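Local coordinates for protein insulinase family protease (Yersinia pestis, PDB 3GO9) that belongs to the insulinase (M16) family of zinc peptidases and binds zinc ions, but its peptidase activity is uncertain, at residues E18-P24 with D405-Q410; I55-L61 with S110-T114; F70-L74 with K198-Y203; K372-L376 with R415-L419. All coordinates share one frame. Numbering follows the deposited sequence.

Interaction 1 (E18-P24 with D405-Q410); sequences EALQPDP and DIAPEQ. With ZN (zinc ion), chain F.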
loop_
_atom_site.group_PDB
_atom_site.type_symbol
_atom_site.label_atom_id
_atom_site.label_comp_id
_atom_site.label_asym_id
_atom_site.label_seq_id
_atom_site.Cartn_x
_atom_site.Cartn_y
_atom_site.Cartn_z
ATOM N N GLU A 18 23.711 8.893 -13.349
ATOM C CA GLU A 18 23.706 9.694 -12.161
ATOM C C GLU A 18 23.108 8.896 -10.991
ATOM O O GLU A 18 22.304 7.971 -11.221
ATOM C CB GLU A 18 22.863 10.953 -12.367
ATOM C CG GLU A 18 21.416 10.665 -12.655
ATOM C CD GLU A 18 20.756 11.773 -13.421
ATOM O OE1 GLU A 18 20.175 12.676 -12.773
ATOM O OE2 GLU A 18 20.845 11.759 -14.661
ATOM N N ALA A 19 23.465 9.317 -9.780
ATOM C CA ALA A 19 22.874 8.827 -8.564
ATOM C C ALA A 19 21.388 9.274 -8.509
ATOM O O ALA A 19 21.085 10.428 -8.795
ATOM C CB ALA A 19 23.569 9.348 -7.363
ATOM N N LEU A 20 20.503 8.383 -8.086
ATOM C CA LEU A 20 19.140 8.827 -7.781
ATOM C C LEU A 20 19.140 9.782 -6.589
ATOM O O LEU A 20 19.891 9.575 -5.629
ATOM C CB LEU A 20 18.213 7.645 -7.473
ATOM C CG LEU A 20 18.043 6.643 -8.598
ATOM C CD1 LEU A 20 17.158 5.485 -8.078
ATOM C CD2 LEU A 20 17.442 7.292 -9.844
ATOM N N GLN A 21 18.304 10.815 -6.660
ATOM C CA GLN A 21 18.178 11.868 -5.671
ATOM C C GLN A 21 16.873 11.675 -4.896
ATOM O O GLN A 21 15.800 11.859 -5.455
ATOM C CB GLN A 21 18.076 13.244 -6.381
ATOM C CG GLN A 21 19.282 13.707 -7.160
ATOM C CD GLN A 21 18.992 14.991 -7.934
ATOM O OE1 GLN A 21 18.127 15.788 -7.530
ATOM N NE2 GLN A 21 19.684 15.182 -9.070
ATOM N N PRO A 22 16.950 11.374 -3.615
ATOM C CA PRO A 22 15.726 11.446 -2.801
ATOM C C PRO A 22 15.082 12.792 -2.892
ATOM O O PRO A 22 15.761 13.787 -3.017
ATOM C CB PRO A 22 16.222 11.186 -1.369
ATOM C CG PRO A 22 17.540 10.358 -1.588
ATOM C CD PRO A 22 18.136 11.025 -2.794
ATOM N N ASP A 23 13.757 12.863 -2.849
ATOM C CA ASP A 23 13.101 14.134 -3.078
ATOM C C ASP A 23 13.390 15.061 -1.893
ATOM O O ASP A 23 12.988 14.755 -0.780
ATOM C CB ASP A 23 11.593 13.878 -3.215
ATOM C CG ASP A 23 10.798 15.138 -3.470
ATOM O OD1 ASP A 23 11.382 16.235 -3.532
ATOM O OD2 ASP A 23 9.569 15.028 -3.650
ATOM N N PRO A 24 14.096 16.181 -2.100
ATOM C CA PRO A 24 14.493 17.041 -0.990
ATOM C C PRO A 24 13.305 17.832 -0.433
ATOM O O PRO A 24 13.415 18.382 0.653
ATOM C CB PRO A 24 15.545 17.981 -1.638
ATOM C CG PRO A 24 15.146 18.068 -3.009
ATOM C CD PRO A 24 14.619 16.696 -3.385
ATOM N N ASP A 405 11.179 7.217 -3.973
ATOM C CA ASP A 405 10.641 8.587 -4.190
ATOM C C ASP A 405 11.763 9.558 -4.524
ATOM O O ASP A 405 12.638 9.821 -3.707
ATOM C CB ASP A 405 9.875 9.060 -2.931
ATOM C CG ASP A 405 9.197 10.389 -3.094
ATOM O OD1 ASP A 405 9.499 11.097 -4.112
ATOM O OD2 ASP A 405 8.444 10.763 -2.097
ATOM N N ILE A 406 11.784 10.026 -5.758
ATOM C CA ILE A 406 12.886 10.809 -6.259
ATOM C C ILE A 406 12.501 12.260 -6.514
ATOM O O ILE A 406 11.324 12.538 -6.700
ATOM C CB ILE A 406 13.540 10.194 -7.527
ATOM C CG1 ILE A 406 12.621 10.068 -8.705
ATOM C CG2 ILE A 406 14.150 8.856 -7.113
ATOM C CD1 ILE A 406 13.372 9.702 -9.978
ATOM N N ALA A 407 13.496 13.154 -6.558
ATOM C CA ALA A 407 13.227 14.569 -6.885
ATOM C C ALA A 407 12.433 14.665 -8.171
ATOM O O ALA A 407 12.739 13.989 -9.146
ATOM C CB ALA A 407 14.549 15.345 -7.019
ATOM N N PRO A 408 11.412 15.529 -8.203
ATOM C CA PRO A 408 10.552 15.510 -9.386
ATOM C C PRO A 408 11.265 15.991 -10.647
ATOM O O PRO A 408 10.957 15.488 -11.733
ATOM C CB PRO A 408 9.370 16.423 -8.985
ATOM C CG PRO A 408 9.839 17.177 -7.758
ATOM C CD PRO A 408 10.832 16.277 -7.065
ATOM N N GLU A 409 12.239 16.904 -10.545
ATOM C CA GLU A 409 12.973 17.283 -11.729
ATOM C C GLU A 409 13.812 16.116 -12.243
ATOM O O GLU A 409 13.951 15.970 -13.473
ATOM C CB GLU A 409 13.860 18.494 -11.519
ATOM C CG GLU A 409 13.079 19.758 -11.317
ATOM C CD GLU A 409 13.979 20.859 -10.884
ATOM O OE1 GLU A 409 14.511 20.755 -9.757
ATOM O OE2 GLU A 409 14.193 21.772 -11.668
ATOM N N GLN A 410 14.345 15.308 -11.331
ATOM C CA GLN A 410 15.123 14.135 -11.793
ATOM C C GLN A 410 14.193 13.122 -12.433
ATOM O O GLN A 410 14.505 12.583 -13.493
ATOM C CB GLN A 410 15.886 13.477 -10.672
ATOM C CG GLN A 410 16.855 12.385 -11.205
ATOM C CD GLN A 410 17.625 11.733 -10.102
ATOM O OE1 GLN A 410 17.029 11.308 -9.129
ATOM N NE2 GLN A 410 18.994 11.676 -10.237
HETATM ZN ZN ZN F . 15.471 22.662 -9.624
HETATM O O HOH W 1 7.689 13.235 -2.869
HETATM O O HOH W 2 12.699 10.160 -1.029
HETATM O O HOH W 3 13.825 23.226 -9.062
#
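Four firm hydrogen bonds join the two segments, and three of them use one side chain. Gln-410 donates from NE2 to Ala-19 O (2.8 Å) and to Glu-18 OE1 (3.0 Å). Gln-410 OE1 accepts from Gln-21 N (2.8 Å). The carboxamide thus reads the extended backbone much as a neighbouring strand would. The fourth bond runs from Ala-407 N to Gln-21 O (2.9 Å). A weak one follows from Asp-23 N to Asp-405 O (3.4 Å). These flank a single beta bridge between Pro-22 and Ile-406. An extended loop before strand 26-30 thus lies over the start of helix 408-421, where Ala-407 is the N-cap. Charges are balanced from outside: Lys-413 pairs with Glu-18, and Arg-395 with Asp-405. Asp-23 OD1 accepts from Ala-25 N. Water 1 donates to Asp-23 OD2 and Asp-405 OD2, 2.7 Å each, linking two like charges. Glu-409 OE1 instead binds ZN at 2.1 Å. In apolar contact, Leu-20 CB lies 4.3 Å from Ile-406 CG2, and Pro-24 CD 3.9 Å from Ala-407 CB.

Interaction 2 (I55-L61 with S110-T114); sequences IVNTGSL and SYDFT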
loop_
_atom_site.group_PDB
_atom_site.type_symbol
_atom_site.label_atom_id
_atom_site.label_comp_id
_atom_site.label_asym_id
_atom_site.label_seq_id
_atom_site.Cartn_x
_atom_site.Cartn_y
_atom_site.Cartn_z
ATOM N N ILE A 55 3.365 6.234 12.348
ATOM C CA ILE A 55 3.571 4.780 12.213
ATOM C C ILE A 55 4.402 4.283 13.366
ATOM O O ILE A 55 5.471 4.836 13.704
ATOM C CB ILE A 55 4.269 4.366 10.863
ATOM C CG1 ILE A 55 3.413 4.695 9.679
ATOM C CG2 ILE A 55 4.546 2.797 10.872
ATOM C CD1 ILE A 55 4.161 4.474 8.309
ATOM N N VAL A 56 3.884 3.248 14.007
ATOM C CA VAL A 56 4.605 2.539 15.094
ATOM C C VAL A 56 4.844 1.134 14.531
ATOM O O VAL A 56 3.893 0.468 14.109
ATOM C CB VAL A 56 3.765 2.456 16.398
ATOM C CG1 VAL A 56 4.561 1.738 17.514
ATOM C CG2 VAL A 56 3.297 3.884 16.892
ATOM N N ASN A 57 6.096 0.679 14.533
ATOM C CA ASN A 57 6.436 -0.630 13.978
ATOM C C ASN A 57 6.117 -1.754 14.969
ATOM O O ASN A 57 7.029 -2.498 15.409
ATOM C CB ASN A 57 7.910 -0.662 13.597
ATOM C CG ASN A 57 8.258 0.296 12.519
ATOM O OD1 ASN A 57 7.462 0.527 11.565
ATOM N ND2 ASN A 57 9.460 0.826 12.609
ATOM N N THR A 58 4.851 -1.835 15.363
ATOM C CA THR A 58 4.329 -2.833 16.281
ATOM C C THR A 58 2.995 -3.290 15.728
ATOM O O THR A 58 2.098 -2.483 15.502
ATOM C CB THR A 58 4.068 -2.176 17.642
ATOM O OG1 THR A 58 5.323 -1.711 18.135
ATOM C CG2 THR A 58 3.438 -3.117 18.677
ATOM N N GLY A 59 2.886 -4.578 15.506
ATOM C CA GLY A 59 1.619 -5.199 15.053
ATOM C C GLY A 59 1.459 -6.540 15.713
ATOM O O GLY A 59 2.121 -6.839 16.735
ATOM N N SER A 60 0.655 -7.392 15.102
ATOM C CA SER A 60 0.326 -8.693 15.683
ATOM C C SER A 60 1.480 -9.648 15.706
ATOM O O SER A 60 1.475 -10.589 16.515
ATOM C CB SER A 60 -0.828 -9.305 14.940
ATOM O OG SER A 60 -0.601 -9.379 13.554
ATOM N N LEU A 61 2.475 -9.456 14.834
ATOM C CA LEU A 61 3.655 -10.298 14.901
ATOM C C LEU A 61 4.441 -10.087 16.211
ATOM O O LEU A 61 5.224 -10.986 16.583
ATOM C CB LEU A 61 4.560 -10.108 13.689
ATOM C CG LEU A 61 4.074 -10.513 12.347
ATOM C CD1 LEU A 61 4.933 -9.977 11.213
ATOM C CD2 LEU A 61 3.942 -12.079 12.268
ATOM N N SER A 110 -1.888 -3.878 11.852
ATOM C CA SER A 110 -1.565 -4.894 10.891
ATOM C C SER A 110 -0.561 -5.859 11.518
ATOM O O SER A 110 -0.435 -5.921 12.746
ATOM C CB SER A 110 -1.062 -4.192 9.601
ATOM O OG SER A 110 -0.840 -5.105 8.538
ATOM N N TYR A 111 0.095 -6.659 10.689
ATOM C CA TYR A 111 1.048 -7.637 11.157
ATOM C C TYR A 111 2.287 -7.006 11.742
ATOM O O TYR A 111 2.813 -7.456 12.717
ATOM C CB TYR A 111 1.403 -8.535 9.936
ATOM C CG TYR A 111 0.261 -9.332 9.466
ATOM C CD1 TYR A 111 -0.120 -10.509 10.144
ATOM C CD2 TYR A 111 -0.536 -8.933 8.392
ATOM C CE1 TYR A 111 -1.257 -11.228 9.721
ATOM C CE2 TYR A 111 -1.626 -9.665 7.978
ATOM C CZ TYR A 111 -1.981 -10.823 8.638
ATOM O OH TYR A 111 -3.102 -11.546 8.225
ATOM N N ASP A 112 2.789 -5.944 11.087
ATOM C CA ASP A 112 4.062 -5.345 11.458
ATOM C C ASP A 112 4.042 -3.855 11.677
ATOM O O ASP A 112 5.092 -3.266 11.895
ATOM C CB ASP A 112 5.205 -5.732 10.490
ATOM C CG ASP A 112 5.062 -5.203 9.110
ATOM O OD1 ASP A 112 4.099 -4.467 8.847
ATOM O OD2 ASP A 112 5.928 -5.589 8.262
ATOM N N PHE A 113 2.850 -3.281 11.721
ATOM C CA PHE A 113 2.699 -1.875 12.022
ATOM C C PHE A 113 1.344 -1.541 12.597
ATOM O O PHE A 113 0.363 -2.267 12.434
ATOM C CB PHE A 113 2.987 -0.968 10.789
ATOM C CG PHE A 113 1.931 -0.999 9.753
ATOM C CD1 PHE A 113 0.854 -0.098 9.782
ATOM C CD2 PHE A 113 1.988 -1.940 8.702
ATOM C CE1 PHE A 113 -0.118 -0.123 8.797
ATOM C CE2 PHE A 113 0.959 -1.996 7.742
ATOM C CZ PHE A 113 -0.038 -1.087 7.760
ATOM N N THR A 114 1.317 -0.387 13.264
ATOM C CA THR A 114 0.088 0.359 13.594
ATOM C C THR A 114 0.223 1.762 13.025
ATOM O O THR A 114 1.257 2.425 13.209
ATOM C CB THR A 114 -0.028 0.443 15.107
ATOM O OG1 THR A 114 -0.162 -0.896 15.603
ATOM C CG2 THR A 114 -1.257 1.209 15.594
HETATM O O HOH W 4 6.524 -1.833 10.033
HETATM O O HOH W 5 5.176 -6.254 14.922
#
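An antiparallel strand pair frays here into two irregular segments that stay bonded to each other. Val-56 and Thr-114 form the hydrogen-bonded pair: Val-56 N to Thr-114 O is 2.9 Å and Thr-114 N to Val-56 O is 2.8 Å. An inverse gamma turn centred on Asn-57 then ends the regular ladder. Its weak bond runs from Thr-58 N to Val-56 O (2.8 Å). Thr-114 OG1 spans the turn and donates to Thr-58 O (2.8 Å). Further on, Ser-60 N donates to Ser-110 O (3.0 Å) and Leu-61 N to Tyr-111 O (2.9 Å). Between these sites Gly-59 CA comes within 3.2 Å of Ser-110 O. A beta carbon at Gly-59 would clash there, so the close approach depends on the missing side chain. Water 4 bridges Asn-57 OD1 (3.0 Å) and Asp-112 O (2.8 Å). Ile-55 CG2 packs on Phe-113 CB (4.1 Å), and Leu-61 CD1 on Tyr-111 CB (4.0 Å). In the seven-stranded sheet, strand 50-56 lies between 114-120 and 212-218. Ile-55 bonds through its backbone to Thr-213, and its side chain, like that of Phe-113, touches helix 388-401.

Interaction 3 (F70-L74 with K198-Y203); sequences FAHLL and KLKQFY. With ZN (zinc ion), chain C.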
loop_
_atom_site.group_PDB
_atom_site.type_symbol
_atom_site.label_atom_id
_atom_site.label_comp_id
_atom_site.label_asym_id
_atom_site.label_seq_id
_atom_site.Cartn_x
_atom_site.Cartn_y
_atom_site.Cartn_z
ATOM N N PHE A 70 -3.627 -7.667 21.439
ATOM C CA PHE A 70 -3.144 -6.515 22.214
ATOM C C PHE A 70 -2.818 -5.321 21.313
ATOM O O PHE A 70 -3.202 -4.185 21.622
ATOM C CB PHE A 70 -1.921 -6.870 23.075
ATOM C CG PHE A 70 -2.220 -7.559 24.368
ATOM C CD1 PHE A 70 -3.445 -8.138 24.656
ATOM C CD2 PHE A 70 -1.240 -7.579 25.348
ATOM C CE1 PHE A 70 -3.665 -8.698 25.897
ATOM C CE2 PHE A 70 -1.454 -8.150 26.563
ATOM C CZ PHE A 70 -2.655 -8.730 26.840
ATOM N N ALA A 71 -2.155 -5.547 20.197
ATOM C CA ALA A 71 -1.759 -4.391 19.364
ATOM C C ALA A 71 -2.987 -3.711 18.782
ATOM O O ALA A 71 -3.006 -2.487 18.533
ATOM C CB ALA A 71 -0.862 -4.856 18.231
ATOM N N HIS A 72 -4.010 -4.494 18.486
ATOM C CA HIS A 72 -5.262 -3.906 17.930
ATOM C C HIS A 72 -6.078 -3.172 19.000
ATOM O O HIS A 72 -6.863 -2.256 18.661
ATOM C CB HIS A 72 -6.062 -5.008 17.251
ATOM C CG HIS A 72 -7.209 -4.517 16.433
ATOM N ND1 HIS A 72 -7.023 -3.968 15.181
ATOM C CD2 HIS A 72 -8.541 -4.598 16.627
ATOM C CE1 HIS A 72 -8.208 -3.682 14.664
ATOM N NE2 HIS A 72 -9.130 -4.016 15.541
ATOM N N LEU A 73 -5.962 -3.580 20.247
ATOM C CA LEU A 73 -6.712 -2.973 21.362
ATOM C C LEU A 73 -6.154 -1.616 21.781
ATOM O O LEU A 73 -6.891 -0.676 22.080
ATOM C CB LEU A 73 -6.782 -3.899 22.585
ATOM C CG LEU A 73 -7.505 -3.394 23.826
ATOM C CD1 LEU A 73 -8.891 -2.978 23.513
ATOM C CD2 LEU A 73 -7.491 -4.438 24.926
ATOM N N LEU A 74 -4.819 -1.497 21.786
ATOM C CA LEU A 74 -4.168 -0.285 22.300
ATOM C C LEU A 74 -4.746 0.978 21.678
ATOM O O LEU A 74 -5.063 1.896 22.401
ATOM C CB LEU A 74 -2.641 -0.354 22.147
ATOM C CG LEU A 74 -1.860 -1.411 22.927
ATOM C CD1 LEU A 74 -0.367 -1.450 22.503
ATOM C CD2 LEU A 74 -2.036 -1.163 24.429
ATOM N N LYS A 198 -0.321 -7.002 31.982
ATOM C CA LYS A 198 0.415 -7.580 30.864
ATOM C C LYS A 198 0.235 -6.696 29.627
ATOM O O LYS A 198 1.151 -6.537 28.816
ATOM C CB LYS A 198 -0.025 -8.983 30.530
ATOM C CG LYS A 198 0.925 -9.661 29.557
ATOM C CD LYS A 198 0.738 -11.159 29.487
ATOM C CE LYS A 198 1.650 -11.873 30.514
ATOM N NZ LYS A 198 1.797 -13.313 30.167
ATOM N N LEU A 199 -0.956 -6.155 29.479
ATOM C CA LEU A 199 -1.195 -5.216 28.374
ATOM C C LEU A 199 -0.283 -3.988 28.481
ATOM O O LEU A 199 0.242 -3.517 27.473
ATOM C CB LEU A 199 -2.672 -4.871 28.331
ATOM C CG LEU A 199 -3.130 -3.894 27.253
ATOM C CD1 LEU A 199 -2.858 -4.364 25.820
ATOM C CD2 LEU A 199 -4.583 -3.557 27.405
ATOM N N LYS A 200 -0.137 -3.435 29.688
ATOM C CA LYS A 200 0.693 -2.243 29.870
ATOM C C LYS A 200 2.157 -2.611 29.577
ATOM O O LYS A 200 2.878 -1.849 28.993
ATOM C CB LYS A 200 0.605 -1.753 31.316
ATOM C CG LYS A 200 -0.719 -1.232 31.759
ATOM C CD LYS A 200 -0.593 -0.756 33.265
ATOM C CE LYS A 200 -1.913 -0.836 34.032
ATOM N NZ LYS A 200 -2.012 0.150 35.123
ATOM N N GLN A 201 2.572 -3.788 29.994
ATOM C CA GLN A 201 3.936 -4.232 29.769
ATOM C C GLN A 201 4.211 -4.378 28.276
ATOM O O GLN A 201 5.266 -3.948 27.770
ATOM C CB GLN A 201 4.172 -5.552 30.491
ATOM C CG GLN A 201 4.207 -5.336 31.981
ATOM C CD GLN A 201 4.521 -6.612 32.750
ATOM O OE1 GLN A 201 3.905 -7.670 32.533
ATOM N NE2 GLN A 201 5.484 -6.512 33.666
ATOM N N PHE A 202 3.231 -4.905 27.549
ATOM C CA PHE A 202 3.336 -5.033 26.085
ATOM C C PHE A 202 3.491 -3.673 25.449
ATOM O O PHE A 202 4.333 -3.458 24.600
ATOM C CB PHE A 202 2.106 -5.763 25.527
ATOM C CG PHE A 202 2.060 -5.868 24.044
ATOM C CD1 PHE A 202 2.614 -6.952 23.358
ATOM C CD2 PHE A 202 1.378 -4.952 23.305
ATOM C CE1 PHE A 202 2.537 -7.036 21.991
ATOM C CE2 PHE A 202 1.323 -5.026 21.943
ATOM C CZ PHE A 202 1.878 -6.080 21.275
ATOM N N TYR A 203 2.643 -2.739 25.858
ATOM C CA TYR A 203 2.713 -1.377 25.356
ATOM C C TYR A 203 4.069 -0.751 25.579
ATOM O O TYR A 203 4.659 -0.156 24.655
ATOM C CB TYR A 203 1.677 -0.553 26.064
ATOM C CG TYR A 203 1.789 0.932 25.871
ATOM C CD1 TYR A 203 1.538 1.493 24.661
ATOM C CD2 TYR A 203 2.078 1.752 26.935
ATOM C CE1 TYR A 203 1.655 2.856 24.436
ATOM C CE2 TYR A 203 2.165 3.125 26.767
ATOM C CZ TYR A 203 1.940 3.684 25.510
ATOM O OH TYR A 203 2.026 5.063 25.373
HETATM ZN ZN ZN C . -10.898 -3.813 14.582
HETATM O O HOH W 6 -11.357 -4.918 15.700
HETATM O O HOH W 7 -10.812 -4.614 12.869
#
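Helices 70-74 and 198-203 cross almost at right angles. The signed crossing angle is -87°, and the axes of these short segments come within 10.5 Å. The closest alpha carbons are those of Phe-70 and Leu-199, 6.6 Å apart. The contact is apolar. Phe-70 fills the crossing: its CE2 lies 3.5 Å from Leu-199 CA. Leu-199 CD1 sits over one ring face in a CH-pi contact, 3.8 Å from the centroid. Phe-70 also meets Phe-202 in a T-shaped pair, with its edge toward the Phe-202 face. The centroids are 5.7 Å apart and the planes lie at 82°. Phe-70 CB adds a second CH-pi contact, 4.0 Å from the centroid of Phe-202. One turn later, Leu-74 CD2 touches Leu-199 CD1 (3.6 Å) and Tyr-203 CB (4.1 Å). Leu-73 CD2 meets Leu-199 CD2 at 3.9 Å. His-72 takes no part and instead binds zinc through NE2 at 2.0 Å, with waters 6 and 7, Asp-158 and Ile-160 O. M16 peptidases carry their HXXEH zinc motif on a helix of this kind. His-72 probably corresponds to its first histidine, but the motif's glutamate and second histidine are missing, so this is not the canonical catalytic site.

Interaction 4 (K372-L376 with R415-L419); sequences KNDQL and RQAFL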
loop_
_atom_site.group_PDB
_atom_site.type_symbol
_atom_site.label_atom_id
_atom_site.label_comp_id
_atom_site.label_asym_id
_atom_site.label_seq_id
_atom_site.Cartn_x
_atom_site.Cartn_y
_atom_site.Cartn_z
ATOM N N LYS A 372 1.998 8.297 -23.221
ATOM C CA LYS A 372 2.865 8.357 -22.021
ATOM C C LYS A 372 3.631 9.673 -21.980
ATOM O O LYS A 372 3.883 10.236 -20.922
ATOM C CB LYS A 372 3.841 7.156 -22.011
ATOM C CG LYS A 372 3.202 5.762 -21.929
ATOM C CD LYS A 372 2.103 5.575 -20.879
ATOM C CE LYS A 372 2.603 5.736 -19.485
ATOM N NZ LYS A 372 1.479 5.535 -18.531
ATOM N N ASN A 373 3.989 10.176 -23.150
ATOM C CA ASN A 373 4.639 11.481 -23.254
ATOM C C ASN A 373 3.690 12.604 -22.832
ATOM O O ASN A 373 4.096 13.567 -22.153
ATOM C CB ASN A 373 5.200 11.720 -24.678
ATOM C CG ASN A 373 6.659 11.201 -24.833
ATOM O OD1 ASN A 373 7.561 11.589 -24.066
ATOM N ND2 ASN A 373 6.879 10.334 -25.816
ATOM N N ASP A 374 2.413 12.446 -23.178
ATOM C CA ASP A 374 1.398 13.407 -22.726
ATOM C C ASP A 374 1.307 13.450 -21.202
ATOM O O ASP A 374 1.365 14.511 -20.586
ATOM C CB ASP A 374 0.024 13.060 -23.311
ATOM C CG ASP A 374 -1.027 14.135 -22.988
ATOM O OD1 ASP A 374 -0.789 15.305 -23.361
ATOM O OD2 ASP A 374 -2.052 13.805 -22.366
ATOM N N GLN A 375 1.198 12.281 -20.601
ATOM C CA GLN A 375 1.142 12.172 -19.148
ATOM C C GLN A 375 2.343 12.778 -18.470
ATOM O O GLN A 375 2.201 13.482 -17.495
ATOM C CB GLN A 375 1.001 10.739 -18.742
ATOM C CG GLN A 375 -0.233 10.071 -19.346
ATOM C CD GLN A 375 -0.211 8.566 -19.158
ATOM O OE1 GLN A 375 0.568 8.035 -18.359
ATOM N NE2 GLN A 375 -1.078 7.872 -19.886
ATOM N N LEU A 376 3.545 12.564 -19.011
ATOM C CA LEU A 376 4.723 13.190 -18.451
ATOM C C LEU A 376 4.682 14.703 -18.587
ATOM O O LEU A 376 5.125 15.420 -17.702
ATOM C CB LEU A 376 5.991 12.627 -19.106
ATOM C CG LEU A 376 7.316 13.182 -18.599
ATOM C CD1 LEU A 376 7.506 12.926 -17.119
ATOM C CD2 LEU A 376 8.449 12.558 -19.423
ATOM N N ARG A 415 12.555 9.971 -16.783
ATOM C CA ARG A 415 11.367 9.410 -17.437
ATOM C C ARG A 415 11.346 9.830 -18.915
ATOM O O ARG A 415 11.056 9.009 -19.799
ATOM C CB ARG A 415 10.082 9.916 -16.752
ATOM C CG ARG A 415 8.775 9.319 -17.343
ATOM C CD ARG A 415 8.611 7.925 -16.990
ATOM N NE ARG A 415 7.353 7.431 -17.514
ATOM C CZ ARG A 415 6.944 6.171 -17.442
ATOM N NH1 ARG A 415 7.683 5.218 -16.892
ATOM N NH2 ARG A 415 5.759 5.868 -17.932
ATOM N N GLN A 416 11.660 11.102 -19.195
ATOM C CA GLN A 416 11.784 11.528 -20.602
ATOM C C GLN A 416 12.807 10.670 -21.343
ATOM O O GLN A 416 12.612 10.283 -22.489
ATOM C CB GLN A 416 12.145 13.007 -20.788
ATOM C CG GLN A 416 11.998 13.495 -22.239
ATOM C CD GLN A 416 10.552 13.281 -22.793
ATOM O OE1 GLN A 416 9.631 14.021 -22.435
ATOM N NE2 GLN A 416 10.359 12.248 -23.616
ATOM N N ALA A 417 13.952 10.432 -20.743
ATOM C CA ALA A 417 14.978 9.675 -21.432
ATOM C C ALA A 417 14.529 8.240 -21.646
ATOM O O ALA A 417 14.799 7.658 -22.722
ATOM C CB ALA A 417 16.293 9.735 -20.669
ATOM N N PHE A 418 13.846 7.653 -20.655
ATOM C CA PHE A 418 13.257 6.319 -20.814
ATOM C C PHE A 418 12.276 6.290 -22.033
ATOM O O PHE A 418 12.382 5.429 -22.917
ATOM C CB PHE A 418 12.572 5.924 -19.515
ATOM C CG PHE A 418 11.705 4.736 -19.636
ATOM C CD1 PHE A 418 12.264 3.486 -19.811
ATOM C CD2 PHE A 418 10.342 4.870 -19.660
ATOM C CE1 PHE A 418 11.459 2.422 -19.970
ATOM C CE2 PHE A 418 9.552 3.792 -19.873
ATOM C CZ PHE A 418 10.132 2.586 -20.040
ATOM N N LEU A 419 11.321 7.212 -22.048
ATOM C CA LEU A 419 10.299 7.197 -23.100
ATOM C C LEU A 419 10.961 7.445 -24.463
ATOM O O LEU A 419 10.608 6.794 -25.434
ATOM C CB LEU A 419 9.190 8.216 -22.835
ATOM C CG LEU A 419 8.354 7.992 -21.571
ATOM C CD1 LEU A 419 7.295 9.117 -21.371
ATOM C CD2 LEU A 419 7.662 6.610 -21.722
HETATM O O HOH W 8 4.889 8.713 -18.669
HETATM O O HOH W 9 6.774 14.558 -22.417
#
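Two antiparallel helices, 362-377 and 408-421, pack side by side here. Their short segments lie at 170°, with axes 10.6 Å apart. Two leucines in different rotamers meet in the middle. Leu-376 is t,p and Leu-419 is m,t, and their CD2 and CD1 atoms meet at 4.1 Å. Leu-376 CD2 also lies 3.5 Å from Gln-416 N, while Leu-419 CD1 reaches Lys-372 O at 3.6 Å. Lys-372 has three successive m angles, so its chain curls back to its own helix. Lys-372 NZ donates to Gln-375 OE1 (2.7 Å) and forms a salt bridge with Glu-297. Arg-415 (t,p) lays its CG against Leu-376 CD1 at 3.8 Å. The Arg-415 guanidinium meets Lys-372 edge-on, with NH2 3.5 Å from CE of Lys-372. The two positive ends come close, with Lys-372 NZ 4.3 Å from Arg-415 NH2. Glu-297 offsets the lysine, and Trp-290 receives the arginine in a cation-pi contact. Water 8 donates to Lys-372 O (2.9 Å) and accepts from Arg-415 NE (3.0 Å). Asn-373 and Gln-416 each bend their ends toward the other helix. Gln-416 NE2, which also bonds to Ser-420, donates to Asn-373 OD1 at 2.9 Å.

In the fold
Interactions 2 and 3 form one continuous patch, with centres 12 Å apart. Gly-59 C meets Ala-71 CB at 3.8 Å, and Thr-58 CG2 meets Phe-202 CZ at 4.2 Å. The chain leaving strand 50-56 therefore packs on the helix that carries zinc ligand His-72. The Thr-114 side chain is about 11 Å from that zinc. Interaction 4 lies on the opposite side of the chain's centre from both, 49 Å from interaction 3 between centres. Interactions 1 and 4 share helix 408-421 and are 16 Å apart between centres. Interaction 1 brings the N-terminal segment, which leads into the seven-stranded sheet of interaction 2, onto this late helix.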